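Local coordinates for 450aa long hypothetical fmu protein (Pyrococcus horikoshii, PDB 2YXL), which probably methylates cytosines of RNA at carbon 5, with S-adenosyl-L-methionine as the methyl donor, at residues K195-V198 / E199-I202; V213-E216 / R217-T220; P227-F230 / D231-S234; D291-K294 / M295-K298. All blocks are in the same frame, centred on the assembly; numbering follows the deposited sequence.

In the fold
Contacts 1, 2 and 3 belong to the small antiparallel sheet and its flanking elements, whereas contact 4 lies in the Rossmann-like methyltransferase part, 24 to 30 Å away between centres. Contact 1 starts helix 198-207, contact 2 turns the chain from strand 212-214 to strand 221-225, and the two touch through Val198, Arg214 and Thr220. Contact 3, mostly at the surface, leads into helix 234-237. Contacts 1, 3 and 4 all hold a helix N-terminus, yet with different chemistry: a glutamate reaching back, a serine tied to a tyrosine, and an aspartate cap beside the ligand. Contacts 1, 2 and 4 are partly buried, but only contact 4 grips sinefungin.

Contact 1 (K195-V198 / E199-I202)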
ATOM      1  N   LYS A 195     -19.521  13.991  -7.716  1.00 44.55           N
ATOM      2  CA  LYS A 195     -20.183  14.520  -6.522  1.00 44.74           C
ATOM      3  C   LYS A 195     -19.583  15.841  -6.012  1.00 44.88           C
ATOM      4  O   LYS A 195     -20.194  16.525  -5.189  1.00 44.95           O
ATOM      5  CB  LYS A 195     -20.181  13.456  -5.417  1.00 44.71           C
ATOM      6  CG  LYS A 195     -21.278  13.616  -4.371  1.00 44.71           C
ATOM      7  CD  LYS A 195     -21.456  12.347  -3.554  1.00 44.59           C
ATOM      8  CE  LYS A 195     -22.565  11.462  -4.102  1.00 44.49           C
ATOM      9  NZ  LYS A 195     -23.913  11.956  -3.706  1.00 44.46           N
ATOM     10  N   ALA A 196     -18.396  16.195  -6.504  1.00 45.11           N
ATOM     11  CA  ALA A 196     -17.701  17.420  -6.089  1.00 45.32           C
ATOM     12  C   ALA A 196     -16.704  17.883  -7.151  1.00 45.50           C
ATOM     13  O   ALA A 196     -16.345  17.112  -8.043  1.00 45.59           O
ATOM     14  CB  ALA A 196     -16.983  17.195  -4.761  1.00 45.27           C
ATOM     15  N   ASN A 197     -16.263  19.136  -7.058  1.00 45.65           N
ATOM     16  CA  ASN A 197     -15.161  19.615  -7.895  1.00 45.86           C
ATOM     17  C   ASN A 197     -13.909  19.929  -7.072  1.00 45.89           C
ATOM     18  O   ASN A 197     -13.992  20.137  -5.858  1.00 45.92           O
ATOM     19  CB  ASN A 197     -15.581  20.809  -8.763  1.00 45.97           C
ATOM     20  CG  ASN A 197     -15.488  22.128  -8.032  1.00 46.30           C
ATOM     21  OD1 ASN A 197     -16.388  22.499  -7.279  1.00 46.81           O
ATOM     22  ND2 ASN A 197     -14.400  22.856  -8.263  1.00 46.73           N
ATOM     23  N   VAL A 198     -12.762  19.971  -7.747  1.00 45.92           N
ATOM     24  CA  VAL A 198     -11.448  20.038  -7.096  1.00 46.00           C
ATOM     25  C   VAL A 198     -11.262  21.239  -6.157  1.00 46.19           C
ATOM     26  O   VAL A 198     -10.931  21.062  -4.979  1.00 46.14           O
ATOM     27  CB  VAL A 198     -10.295  19.977  -8.131  1.00 45.92           C
ATOM     28  CG1 VAL A 198      -8.944  19.954  -7.432  1.00 45.86           C
ATOM     29  CG2 VAL A 198     -10.443  18.747  -9.017  1.00 45.91           C
ATOM     30  N   GLU A 199     -11.477  22.448  -6.676  1.00 46.38           N
ATOM     31  CA  GLU A 199     -11.256  23.677  -5.906  1.00 46.59           C
ATOM     32  C   GLU A 199     -12.112  23.739  -4.640  1.00 46.60           C
ATOM     33  O   GLU A 199     -11.642  24.175  -3.586  1.00 46.59           O
ATOM     34  CB  GLU A 199     -11.488  24.923  -6.772  1.00 46.73           C
ATOM     35  CG  GLU A 199     -10.368  25.230  -7.775  1.00 47.38           C
ATOM     36  CD  GLU A 199      -9.020  25.506  -7.117  1.00 48.37           C
ATOM     37  OE1 GLU A 199      -7.999  24.990  -7.624  1.00 48.65           O
ATOM     38  OE2 GLU A 199      -8.974  26.231  -6.096  1.00 49.04           O
ATOM     39  N   GLU A 200     -13.363  23.300  -4.759  1.00 46.63           N
ATOM     40  CA  GLU A 200     -14.289  23.213  -3.632  1.00 46.68           C
ATOM     41  C   GLU A 200     -13.722  22.314  -2.530  1.00 46.54           C
ATOM     42  O   GLU A 200     -13.788  22.658  -1.346  1.00 46.55           O
ATOM     43  CB  GLU A 200     -15.646  22.693  -4.121  1.00 46.84           C
ATOM     44  CG  GLU A 200     -16.642  22.304  -3.033  1.00 47.48           C
ATOM     45  CD  GLU A 200     -17.579  21.182  -3.468  1.00 48.31           C
ATOM     46  OE1 GLU A 200     -18.697  21.093  -2.916  1.00 48.76           O
ATOM     47  OE2 GLU A 200     -17.199  20.387  -4.357  1.00 48.24           O
ATOM     48  N   VAL A 201     -13.159  21.173  -2.931  1.00 46.32           N
ATOM     49  CA  VAL A 201     -12.516  20.239  -2.005  1.00 46.09           C
ATOM     50  C   VAL A 201     -11.255  20.850  -1.387  1.00 46.03           C
ATOM     51  O   VAL A 201     -11.072  20.796  -0.168  1.00 46.06           O
ATOM     52  CB  VAL A 201     -12.198  18.879  -2.688  1.00 46.09           C
ATOM     53  CG1 VAL A 201     -11.293  18.019  -1.813  1.00 45.89           C
ATOM     54  CG2 VAL A 201     -13.483  18.131  -3.021  1.00 45.96           C
ATOM     55  N   ILE A 202     -10.399  21.434  -2.228  1.00 45.95           N
ATOM     56  CA  ILE A 202      -9.187  22.121  -1.766  1.00 45.93           C
ATOM     57  C   ILE A 202      -9.513  23.171  -0.696  1.00 46.09           C
ATOM     58  O   ILE A 202      -8.868  23.213   0.355  1.00 46.20           O
ATOM     59  CB  ILE A 202      -8.399  22.763  -2.945  1.00 45.95           C
ATOM     60  CG1 ILE A 202      -7.776  21.673  -3.826  1.00 45.72           C
ATOM     61  CG2 ILE A 202      -7.323  23.730  -2.433  1.00 45.64           C
ATOM     62  CD1 ILE A 202      -7.067  22.196  -5.065  1.00 45.78           C
TER
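Glu200 reaches back from the first turn of helix 198-207 to the backbone of Asn197, the N-cap residue. Its CG stands anti to the backbone N (chi1 169°) and the chain runs on extended, which carries the carboxylate past the start of the helix. There OE2 accepts from Asn197 N at 3.1 Å, met nearly end-on to its C-O bond; a glutamate at the third helical position used in this way is the reciprocal half of a capping box. The tighter part is apolar. Ala196 CB, just before the cap, meets Val201 CG2 at 4.0 Å, an apolar closure of the hydrophobic-staple kind, and Val198 sets CG1 3.8 Å from Ile202 CD1. Val198, Val201 and Ile202 all settle on Leu222 of strand 221-225, so these side chains join the helix to the sheet. The first helical bonds form here too, Val201 N to Asn197 O at 3.2 Å and Ile202 N to Val198 O at 2.8 Å. The solvent side is looser: Asn197, Glu199 and Glu200 are exposed there, and Glu199 has a long, weak ion pair with Arg214, as Glu200 OE1 has with Lys240. Two glutamates in the first turn probably interact favourably with the helix dipole, while the valines and isoleucine supply the apolar grip on the sheet.

Contact 2 (V213-E216 / R217-T220); sequences VRSE and RVPT
Arg214 lays the end of its side chain across Pro219, its NH1 3.4 Å from the proline CB, and grips the carbonyl side-on with two nitrogens. The chain is fully extended from CG to NE, with CG anti to the backbone N (chi1 -164°). NE donates to Pro219 O at 2.8 Å on a lone pair in the carbonyl plane; NH1 reaches the same oxygen at 3.1 Å from above that plane, 47° out of it. The oxygen itself stays close to the guanidinium plane. Farther into this hairpin loop between strands 212-214 and 221-225, Ser215 forms an ST turn. Its OG accepts from Arg217 N at 3.1 Å and, almost straight at 172°, from Val218 N at 3.0 Å. The same hydroxyl is also hydrogen-bonded to Glu246, the residue that forms a salt bridge with Arg217. Valine in place of Ser215 would probably leave both loop amides and Glu246 without that partner, and free the turn to shift. Val218 meanwhile packs against helix 246-255. One hydroxyl thus ties the loop to itself and to that helix, while a charged arginine closes the other end on a neutral carbonyl.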
ATOM      1  N   VAL A 213      -1.428  19.954  -1.993  1.00 41.71           N
ATOM      2  CA  VAL A 213      -0.736  20.163  -3.268  1.00 41.52           C
ATOM      3  C   VAL A 213      -1.392  19.346  -4.386  1.00 41.21           C
ATOM      4  O   VAL A 213      -1.507  18.123  -4.304  1.00 41.09           O
ATOM      5  CB  VAL A 213       0.804  19.904  -3.179  1.00 41.69           C
ATOM      6  CG1 VAL A 213       1.110  18.587  -2.492  1.00 41.64           C
ATOM      7  CG2 VAL A 213       1.457  19.955  -4.565  1.00 41.56           C
ATOM      8  N   ARG A 214      -1.832  20.056  -5.417  1.00 40.83           N
ATOM      9  CA  ARG A 214      -2.538  19.474  -6.542  1.00 40.38           C
ATOM     10  C   ARG A 214      -1.556  18.804  -7.503  1.00 40.19           C
ATOM     11  O   ARG A 214      -0.496  19.357  -7.800  1.00 39.93           O
ATOM     12  CB  ARG A 214      -3.332  20.569  -7.256  1.00 40.37           C
ATOM     13  CG  ARG A 214      -4.399  20.052  -8.187  1.00 40.44           C
ATOM     14  CD  ARG A 214      -5.302  21.158  -8.683  1.00 39.28           C
ATOM     15  NE  ARG A 214      -6.332  20.596  -9.548  1.00 38.68           N
ATOM     16  CZ  ARG A 214      -7.220  21.298 -10.242  1.00 38.25           C
ATOM     17  NH1 ARG A 214      -8.105  20.655 -10.990  1.00 37.71           N
ATOM     18  NH2 ARG A 214      -7.230  22.629 -10.191  1.00 37.30           N
ATOM     19  N   SER A 215      -1.912  17.608  -7.972  1.00 40.09           N
ATOM     20  CA  SER A 215      -1.094  16.868  -8.937  1.00 39.98           C
ATOM     21  C   SER A 215      -1.086  17.542 -10.302  1.00 40.03           C
ATOM     22  O   SER A 215      -2.125  17.984 -10.791  1.00 40.01           O
ATOM     23  CB  SER A 215      -1.591  15.428  -9.082  1.00 40.10           C
ATOM     24  OG  SER A 215      -1.120  14.835 -10.284  1.00 39.94           O
ATOM     25  N   GLU A 216       0.095  17.607 -10.908  1.00 40.05           N
ATOM     26  CA  GLU A 216       0.263  18.200 -12.229  1.00 40.02           C
ATOM     27  C   GLU A 216      -0.062  17.217 -13.345  1.00 40.01           C
ATOM     28  O   GLU A 216      -0.305  17.626 -14.483  1.00 40.12           O
ATOM     29  CB  GLU A 216       1.685  18.727 -12.402  1.00 40.06           C
ATOM     30  CG  GLU A 216       2.035  19.868 -11.462  1.00 40.46           C
ATOM     31  CD  GLU A 216       3.361  20.526 -11.798  1.00 41.42           C
ATOM     32  OE1 GLU A 216       3.810  21.386 -11.007  1.00 42.17           O
ATOM     33  OE2 GLU A 216       3.952  20.194 -12.850  1.00 41.62           O
ATOM     34  N   ARG A 217      -0.067  15.927 -13.014  1.00 39.91           N
ATOM     35  CA  ARG A 217      -0.288  14.874 -14.001  1.00 39.88           C
ATOM     36  C   ARG A 217      -1.760  14.492 -14.104  1.00 40.04           C
ATOM     37  O   ARG A 217      -2.265  14.242 -15.197  1.00 40.02           O
ATOM     38  CB  ARG A 217       0.568  13.645 -13.681  1.00 39.80           C
ATOM     39  CG  ARG A 217       2.062  13.918 -13.724  1.00 38.97           C
ATOM     40  CD  ARG A 217       2.868  12.631 -13.677  1.00 37.28           C
ATOM     41  NE  ARG A 217       4.289  12.911 -13.504  1.00 35.79           N
ATOM     42  CZ  ARG A 217       4.939  12.813 -12.350  1.00 35.14           C
ATOM     43  NH1 ARG A 217       6.231  13.101 -12.299  1.00 35.07           N
ATOM     44  NH2 ARG A 217       4.304  12.420 -11.250  1.00 34.30           N
ATOM     45  N   VAL A 218      -2.435  14.432 -12.960  1.00 40.16           N
ATOM     46  CA  VAL A 218      -3.887  14.260 -12.926  1.00 40.34           C
ATOM     47  C   VAL A 218      -4.505  15.208 -11.882  1.00 40.46           C
ATOM     48  O   VAL A 218      -4.442  14.957 -10.676  1.00 40.51           O
ATOM     49  CB  VAL A 218      -4.329  12.747 -12.826  1.00 40.47           C
ATOM     50  CG1 VAL A 218      -3.276  11.896 -12.152  1.00 40.52           C
ATOM     51  CG2 VAL A 218      -5.707  12.580 -12.186  1.00 40.20           C
ATOM     52  N   PRO A 219      -5.071  16.331 -12.363  1.00 40.50           N
ATOM     53  CA  PRO A 219      -5.575  17.439 -11.547  1.00 40.45           C
ATOM     54  C   PRO A 219      -6.708  17.081 -10.579  1.00 40.48           C
ATOM     55  O   PRO A 219      -7.129  17.935  -9.791  1.00 40.57           O
ATOM     56  CB  PRO A 219      -6.060  18.450 -12.594  1.00 40.52           C
ATOM     57  CG  PRO A 219      -5.326  18.092 -13.840  1.00 40.55           C
ATOM     58  CD  PRO A 219      -5.239  16.605 -13.801  1.00 40.51           C
ATOM     59  N   THR A 220      -7.192  15.841 -10.628  1.00 40.32           N
ATOM     60  CA  THR A 220      -8.177  15.378  -9.648  1.00 40.26           C
ATOM     61  C   THR A 220      -7.506  14.699  -8.452  1.00 40.23           C
ATOM     62  O   THR A 220      -8.172  14.356  -7.470  1.00 40.22           O
ATOM     63  CB  THR A 220      -9.236  14.443 -10.269  1.00 40.23           C
ATOM     64  OG1 THR A 220      -8.596  13.451 -11.077  1.00 40.56           O
ATOM     65  CG2 THR A 220     -10.214  15.231 -11.118  1.00 39.88           C
TER

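Contact 3 (P227-F230 / D231-S234); sequences PYNF and DTSS
Tyr228 points its hydroxyl at Ser233, the N-cap residue that leads this loop into the short helix 234-237. The ring swings out with CG anti to the backbone N (chi1 -173°), bringing OH to 2.7 Å from Ser233 OG in a hydrogen bond whose donor may be either group. Ser233 OG is also hydrogen-bonded to Phe236 N inside the helix, so the tyrosine acts as a second-shell anchor for the cap. Tyr228 also touches Leu205 of helix 198-207, which links this loop to that helix. Next along, Asn229 turns its amide toward the two residues after the bend. ND2 gives a weak bond to Asp231 OD1, 2.7 Å long but bent to 126°, with the amide and carboxylate planes 73° apart. The amide's other end, OD1, lies 3.1 Å from Thr232 OG1, the two side chains crossing at roughly a right angle. Phe230 faces inward instead. Its ring takes Tyr228 CD2 over the centre of one face, 3.7 Å above the plane, meets Phe236 edge-to-face, and packs on Ile187, Ile189, Ile241 and Val243 of the four-stranded sheet. Asp231 and Thr232, the neighbours of the asparagine amide, are exposed, whereas Phe230 lies against the sheet and Ser233 is buried. At its backbone, Phe230 O receives a weak bond from Ser233 N at 3.4 Å.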
ATOM      1  N   PRO A 227      -1.277  14.530   9.785  1.00 43.54           N
ATOM      2  CA  PRO A 227      -2.308  13.497   9.876  1.00 43.53           C
ATOM      3  C   PRO A 227      -3.700  14.013   9.507  1.00 43.48           C
ATOM      4  O   PRO A 227      -4.019  15.178   9.749  1.00 43.59           O
ATOM      5  CB  PRO A 227      -2.259  13.086  11.345  1.00 43.51           C
ATOM      6  CG  PRO A 227      -1.796  14.304  12.062  1.00 43.61           C
ATOM      7  CD  PRO A 227      -0.966  15.115  11.102  1.00 43.51           C
ATOM      8  N   TYR A 228      -4.511  13.138   8.919  1.00 43.39           N
ATOM      9  CA  TYR A 228      -5.861  13.490   8.504  1.00 43.24           C
ATOM     10  C   TYR A 228      -6.851  12.390   8.872  1.00 43.14           C
ATOM     11  O   TYR A 228      -6.725  11.248   8.422  1.00 43.16           O
ATOM     12  CB  TYR A 228      -5.897  13.761   6.999  1.00 43.33           C
ATOM     13  CG  TYR A 228      -7.218  14.292   6.492  1.00 43.42           C
ATOM     14  CD1 TYR A 228      -7.549  15.638   6.637  1.00 43.56           C
ATOM     15  CD2 TYR A 228      -8.131  13.451   5.854  1.00 43.23           C
ATOM     16  CE1 TYR A 228      -8.759  16.134   6.170  1.00 43.67           C
ATOM     17  CE2 TYR A 228      -9.344  13.937   5.381  1.00 43.43           C
ATOM     18  CZ  TYR A 228      -9.651  15.281   5.541  1.00 43.63           C
ATOM     19  OH  TYR A 228     -10.846  15.777   5.077  1.00 43.75           O
ATOM     20  N   ASN A 229      -7.833  12.750   9.693  1.00 42.96           N
ATOM     21  CA  ASN A 229      -8.857  11.812  10.137  1.00 42.81           C
ATOM     22  C   ASN A 229      -9.990  11.689   9.118  1.00 42.58           C
ATOM     23  O   ASN A 229     -10.754  12.634   8.904  1.00 42.57           O
ATOM     24  CB  ASN A 229      -9.395  12.230  11.510  1.00 42.88           C
ATOM     25  CG  ASN A 229     -10.164  11.118  12.211  1.00 43.25           C
ATOM     26  OD1 ASN A 229     -10.643  11.299  13.331  1.00 43.70           O
ATOM     27  ND2 ASN A 229     -10.284   9.966  11.559  1.00 43.54           N
ATOM     28  N   PHE A 230     -10.088  10.515   8.498  1.00 42.35           N
ATOM     29  CA  PHE A 230     -11.078  10.257   7.450  1.00 42.11           C
ATOM     30  C   PHE A 230     -12.485   9.958   7.972  1.00 42.03           C
ATOM     31  O   PHE A 230     -13.471  10.275   7.303  1.00 42.02           O
ATOM     32  CB  PHE A 230     -10.609   9.126   6.527  1.00 42.02           C
ATOM     33  CG  PHE A 230      -9.530   9.536   5.559  1.00 41.96           C
ATOM     34  CD1 PHE A 230      -8.200   9.198   5.794  1.00 41.93           C
ATOM     35  CD2 PHE A 230      -9.844  10.255   4.408  1.00 41.65           C
ATOM     36  CE1 PHE A 230      -7.196   9.574   4.897  1.00 41.71           C
ATOM     37  CE2 PHE A 230      -8.848  10.637   3.508  1.00 41.53           C
ATOM     38  CZ  PHE A 230      -7.521  10.297   3.754  1.00 41.45           C
ATOM     39  N   ASP A 231     -12.581   9.350   9.155  1.00 41.89           N
ATOM     40  CA  ASP A 231     -13.889   9.005   9.733  1.00 41.86           C
ATOM     41  C   ASP A 231     -14.563  10.156  10.497  1.00 41.78           C
ATOM     42  O   ASP A 231     -15.617   9.967  11.111  1.00 41.76           O
ATOM     43  CB  ASP A 231     -13.830   7.717  10.580  1.00 41.90           C
ATOM     44  CG  ASP A 231     -12.638   7.676  11.524  1.00 42.01           C
ATOM     45  OD1 ASP A 231     -11.489   7.627  11.037  1.00 42.58           O
ATOM     46  OD2 ASP A 231     -12.852   7.665  12.754  1.00 41.92           O
ATOM     47  N   THR A 232     -13.952  11.339  10.450  1.00 41.65           N
ATOM     48  CA  THR A 232     -14.570  12.566  10.962  1.00 41.51           C
ATOM     49  C   THR A 232     -14.614  13.642   9.874  1.00 41.41           C
ATOM     50  O   THR A 232     -15.149  14.734  10.086  1.00 41.42           O
ATOM     51  CB  THR A 232     -13.839  13.123  12.209  1.00 41.52           C
ATOM     52  OG1 THR A 232     -12.456  13.334  11.903  1.00 41.61           O
ATOM     53  CG2 THR A 232     -13.966  12.173  13.395  1.00 41.44           C
ATOM     54  N   SER A 233     -14.050  13.320   8.713  1.00 41.26           N
ATOM     55  CA  SER A 233     -14.016  14.227   7.569  1.00 41.15           C
ATOM     56  C   SER A 233     -15.376  14.334   6.886  1.00 41.08           C
ATOM     57  O   SER A 233     -16.003  13.318   6.569  1.00 41.09           O
ATOM     58  CB  SER A 233     -12.965  13.767   6.557  1.00 41.14           C
ATOM     59  OG  SER A 233     -13.145  14.405   5.305  1.00 41.07           O
ATOM     60  N   SER A 234     -15.818  15.569   6.659  1.00 40.93           N
ATOM     61  CA  SER A 234     -17.069  15.833   5.953  1.00 40.79           C
ATOM     62  C   SER A 234     -16.967  15.407   4.493  1.00 40.71           C
ATOM     63  O   SER A 234     -17.892  14.801   3.952  1.00 40.70           O
ATOM     64  CB  SER A 234     -17.446  17.314   6.049  1.00 40.77           C
ATOM     65  OG  SER A 234     -17.739  17.683   7.384  1.00 40.75           O
TER

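Contact 4 (D291-K294 / M295-K298). With SFG (sinefungin), chain B.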
ATOM      1  N   ASP A 291     -14.187  -9.796  -7.355  1.00 28.38           N
ATOM      2  CA  ASP A 291     -13.199  -9.964  -6.284  1.00 28.61           C
ATOM      3  C   ASP A 291     -13.532 -11.162  -5.392  1.00 28.82           C
ATOM      4  O   ASP A 291     -14.677 -11.327  -4.967  1.00 28.81           O
ATOM      5  CB  ASP A 291     -13.065  -8.694  -5.439  1.00 28.54           C
ATOM      6  CG  ASP A 291     -11.717  -8.596  -4.748  1.00 28.53           C
ATOM      7  OD1 ASP A 291     -10.901  -7.754  -5.173  1.00 28.49           O
ATOM      8  OD2 ASP A 291     -11.471  -9.363  -3.790  1.00 28.41           O
ATOM      9  N   VAL A 292     -12.523 -11.983  -5.107  1.00 29.08           N
ATOM     10  CA  VAL A 292     -12.703 -13.184  -4.280  1.00 29.44           C
ATOM     11  C   VAL A 292     -12.894 -12.869  -2.796  1.00 29.75           C
ATOM     12  O   VAL A 292     -13.487 -13.660  -2.059  1.00 29.78           O
ATOM     13  CB  VAL A 292     -11.540 -14.205  -4.445  1.00 29.38           C
ATOM     14  CG1 VAL A 292     -11.636 -14.918  -5.784  1.00 29.33           C
ATOM     15  CG2 VAL A 292     -10.173 -13.537  -4.270  1.00 29.22           C
ATOM     16  N   ASP A 293     -12.391 -11.712  -2.370  1.00 30.15           N
ATOM     17  CA  ASP A 293     -12.448 -11.312  -0.969  1.00 30.56           C
ATOM     18  C   ASP A 293     -13.762 -10.599  -0.656  1.00 30.64           C
ATOM     19  O   ASP A 293     -14.019  -9.501  -1.154  1.00 30.68           O
ATOM     20  CB  ASP A 293     -11.245 -10.429  -0.619  1.00 30.68           C
ATOM     21  CG  ASP A 293     -10.979 -10.370   0.873  1.00 31.28           C
ATOM     22  OD1 ASP A 293     -11.716  -9.653   1.584  1.00 31.86           O
ATOM     23  OD2 ASP A 293     -10.023 -11.032   1.334  1.00 32.04           O
ATOM     24  N   LYS A 294     -14.585 -11.242   0.170  1.00 30.84           N
ATOM     25  CA  LYS A 294     -15.896 -10.722   0.564  1.00 31.01           C
ATOM     26  C   LYS A 294     -15.764  -9.490   1.462  1.00 31.13           C
ATOM     27  O   LYS A 294     -16.588  -8.574   1.396  1.00 31.14           O
ATOM     28  CB  LYS A 294     -16.702 -11.820   1.279  1.00 31.02           C
ATOM     29  CG  LYS A 294     -18.182 -11.499   1.528  1.00 31.05           C
ATOM     30  CD  LYS A 294     -19.084 -11.880   0.349  1.00 31.00           C
ATOM     31  CE  LYS A 294     -19.665 -13.291   0.489  1.00 30.79           C
ATOM     32  NZ  LYS A 294     -18.670 -14.372   0.233  1.00 30.52           N
ATOM     33  N   MET A 295     -14.720  -9.480   2.287  1.00 31.29           N
ATOM     34  CA  MET A 295     -14.481  -8.411   3.255  1.00 31.50           C
ATOM     35  C   MET A 295     -13.910  -7.151   2.597  1.00 31.47           C
ATOM     36  O   MET A 295     -14.058  -6.046   3.122  1.00 31.48           O
ATOM     37  CB  MET A 295     -13.552  -8.911   4.365  1.00 31.50           C
ATOM     38  CG  MET A 295     -13.768  -8.255   5.720  1.00 31.64           C
ATOM     39  SD  MET A 295     -12.950  -9.148   7.062  1.00 31.97           S
ATOM     40  CE  MET A 295     -14.049 -10.548   7.303  1.00 31.77           C
ATOM     41  N   ARG A 296     -13.250  -7.330   1.454  1.00 31.46           N
ATOM     42  CA  ARG A 296     -12.754  -6.209   0.659  1.00 31.48           C
ATOM     43  C   ARG A 296     -13.864  -5.681  -0.246  1.00 31.45           C
ATOM     44  O   ARG A 296     -13.915  -4.486  -0.551  1.00 31.35           O
ATOM     45  CB  ARG A 296     -11.548  -6.630  -0.188  1.00 31.53           C
ATOM     46  CG  ARG A 296     -10.304  -7.036   0.597  1.00 31.95           C
ATOM     47  CD  ARG A 296      -9.365  -5.878   0.878  1.00 32.74           C
ATOM     48  NE  ARG A 296      -8.777  -5.325  -0.343  1.00 33.88           N
ATOM     49  CZ  ARG A 296      -7.710  -5.821  -0.967  1.00 34.12           C
ATOM     50  NH1 ARG A 296      -7.096  -6.903  -0.502  1.00 34.40           N
ATOM     51  NH2 ARG A 296      -7.261  -5.232  -2.070  1.00 34.18           N
ATOM     52  N   MET A 297     -14.746  -6.583  -0.673  1.00 31.44           N
ATOM     53  CA  MET A 297     -15.869  -6.238  -1.542  1.00 31.46           C
ATOM     54  C   MET A 297     -16.898  -5.364  -0.824  1.00 31.49           C
ATOM     55  O   MET A 297     -17.509  -4.488  -1.442  1.00 31.41           O
ATOM     56  CB  MET A 297     -16.531  -7.503  -2.100  1.00 31.44           C
ATOM     57  CG  MET A 297     -17.632  -7.245  -3.124  1.00 31.50           C
ATOM     58  SD  MET A 297     -17.027  -6.607  -4.700  1.00 31.79           S
ATOM     59  CE  MET A 297     -16.686  -8.131  -5.576  1.00 31.77           C
ATOM     60  N   LYS A 298     -17.082  -5.600   0.476  1.00 31.55           N
ATOM     61  CA  LYS A 298     -18.020  -4.805   1.274  1.00 31.67           C
ATOM     62  C   LYS A 298     -17.578  -3.340   1.390  1.00 31.62           C
ATOM     63  O   LYS A 298     -18.413  -2.452   1.578  1.00 31.68           O
ATOM     64  CB  LYS A 298     -18.275  -5.441   2.654  1.00 31.70           C
ATOM     65  CG  LYS A 298     -17.151  -5.298   3.680  1.00 32.18           C
ATOM     66  CD  LYS A 298     -17.346  -4.077   4.582  1.00 32.81           C
ATOM     67  CE  LYS A 298     -16.080  -3.739   5.366  1.00 32.99           C
ATOM     68  NZ  LYS A 298     -15.741  -4.769   6.392  1.00 33.38           N
TER
HETATM   69  N   SFG B5748      -8.079  -2.647  -8.432  1.00 75.25           N
HETATM   70  CA  SFG B5748      -8.230  -2.494  -6.974  1.00 75.30           C
HETATM   71  C   SFG B5748      -8.366  -1.001  -6.609  1.00 75.22           C
HETATM   72  O   SFG B5748      -8.934  -0.724  -5.532  1.00 75.22           O
HETATM   73  OXT SFG B5748      -7.911  -0.165  -7.419  1.00 75.15           O
HETATM   74  CB  SFG B5748      -7.042  -3.149  -6.243  1.00 75.33           C
HETATM   75  CG  SFG B5748      -7.025  -4.673  -6.465  1.00 75.63           C
HETATM   76  CD  SFG B5748      -5.907  -5.381  -5.683  1.00 76.08           C
HETATM   77  NE  SFG B5748      -4.608  -4.904  -6.179  1.00 76.02           N
HETATM   78  C5' SFG B5748      -5.937  -6.914  -5.872  1.00 77.17           C
HETATM   79  C4' SFG B5748      -7.311  -7.572  -5.588  1.00 77.98           C
HETATM   80  O4' SFG B5748      -7.358  -8.765  -6.406  1.00 78.53           O
HETATM   81  C3' SFG B5748      -7.492  -8.061  -4.140  1.00 78.30           C
HETATM   82  O3' SFG B5748      -8.640  -7.414  -3.575  1.00 77.81           O
HETATM   83  C2' SFG B5748      -7.730  -9.572  -4.272  1.00 78.74           C
HETATM   84  O2' SFG B5748      -8.753 -10.020  -3.373  1.00 78.56           O
HETATM   85  C1' SFG B5748      -8.228  -9.678  -5.710  1.00 79.37           C
HETATM   86  N9  SFG B5748      -8.079 -11.028  -6.328  1.00 79.66           N
HETATM   87  C8  SFG B5748      -7.008 -11.823  -6.260  1.00 79.80           C
HETATM   88  N7  SFG B5748      -7.237 -12.943  -6.946  1.00 79.87           N
HETATM   89  C5  SFG B5748      -8.463 -12.864  -7.455  1.00 79.96           C
HETATM   90  C6  SFG B5748      -9.238 -13.711  -8.243  1.00 79.83           C
HETATM   91  N6  SFG B5748      -8.767 -14.891  -8.642  1.00 79.71           N
HETATM   92  N1  SFG B5748     -10.475 -13.320  -8.598  1.00 79.73           N
HETATM   93  C2  SFG B5748     -10.956 -12.146  -8.207  1.00 79.81           C
HETATM   94  N3  SFG B5748     -10.241 -11.317  -7.456  1.00 79.86           N
HETATM   95  C4  SFG B5748      -8.997 -11.646  -7.067  1.00 79.86           C
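Asp293, the N-cap of helix 294-306, takes Arg296 N on its OD1 at 2.8 Å, 19° out of the carboxylate plane, while its side chain crosses that of Arg296. Beyond this crossing, Arg296 and Asp291 approach the ribose of sinefungin from different directions. The Asp291 carboxylate faces both hydroxyls, accepting from O3' on OD1 and from O2' on OD2, each at 2.8 Å; the Arg296 guanidinium instead lies with one face against O3', which sits 2.9 Å above its plane toward the rim. Bends at chi2 and chi3 fold the arginine chain back to reach there. Its NH2 also has a weak bond to Ala269 O, and Ala269 N donates to Asp291 OD1. OD2 of Asp291 further accepts from Asp293 N at 2.9 Å on its anti lone pair, an Asx turn that sets up the capping aspartate. Met297 CE packs 3.7 Å from Asp291 CB. Replacing Asp291 by alanine is likely to leave both ribose hydroxyls and the amides of Asp293 and Ala269 without their acceptor. An acidic residue at the end of the second strand commonly binds the ribose hydroxyls in class I methyltransferases, and the bound analogue is consistent with S-adenosyl-L-methionine being held likewise.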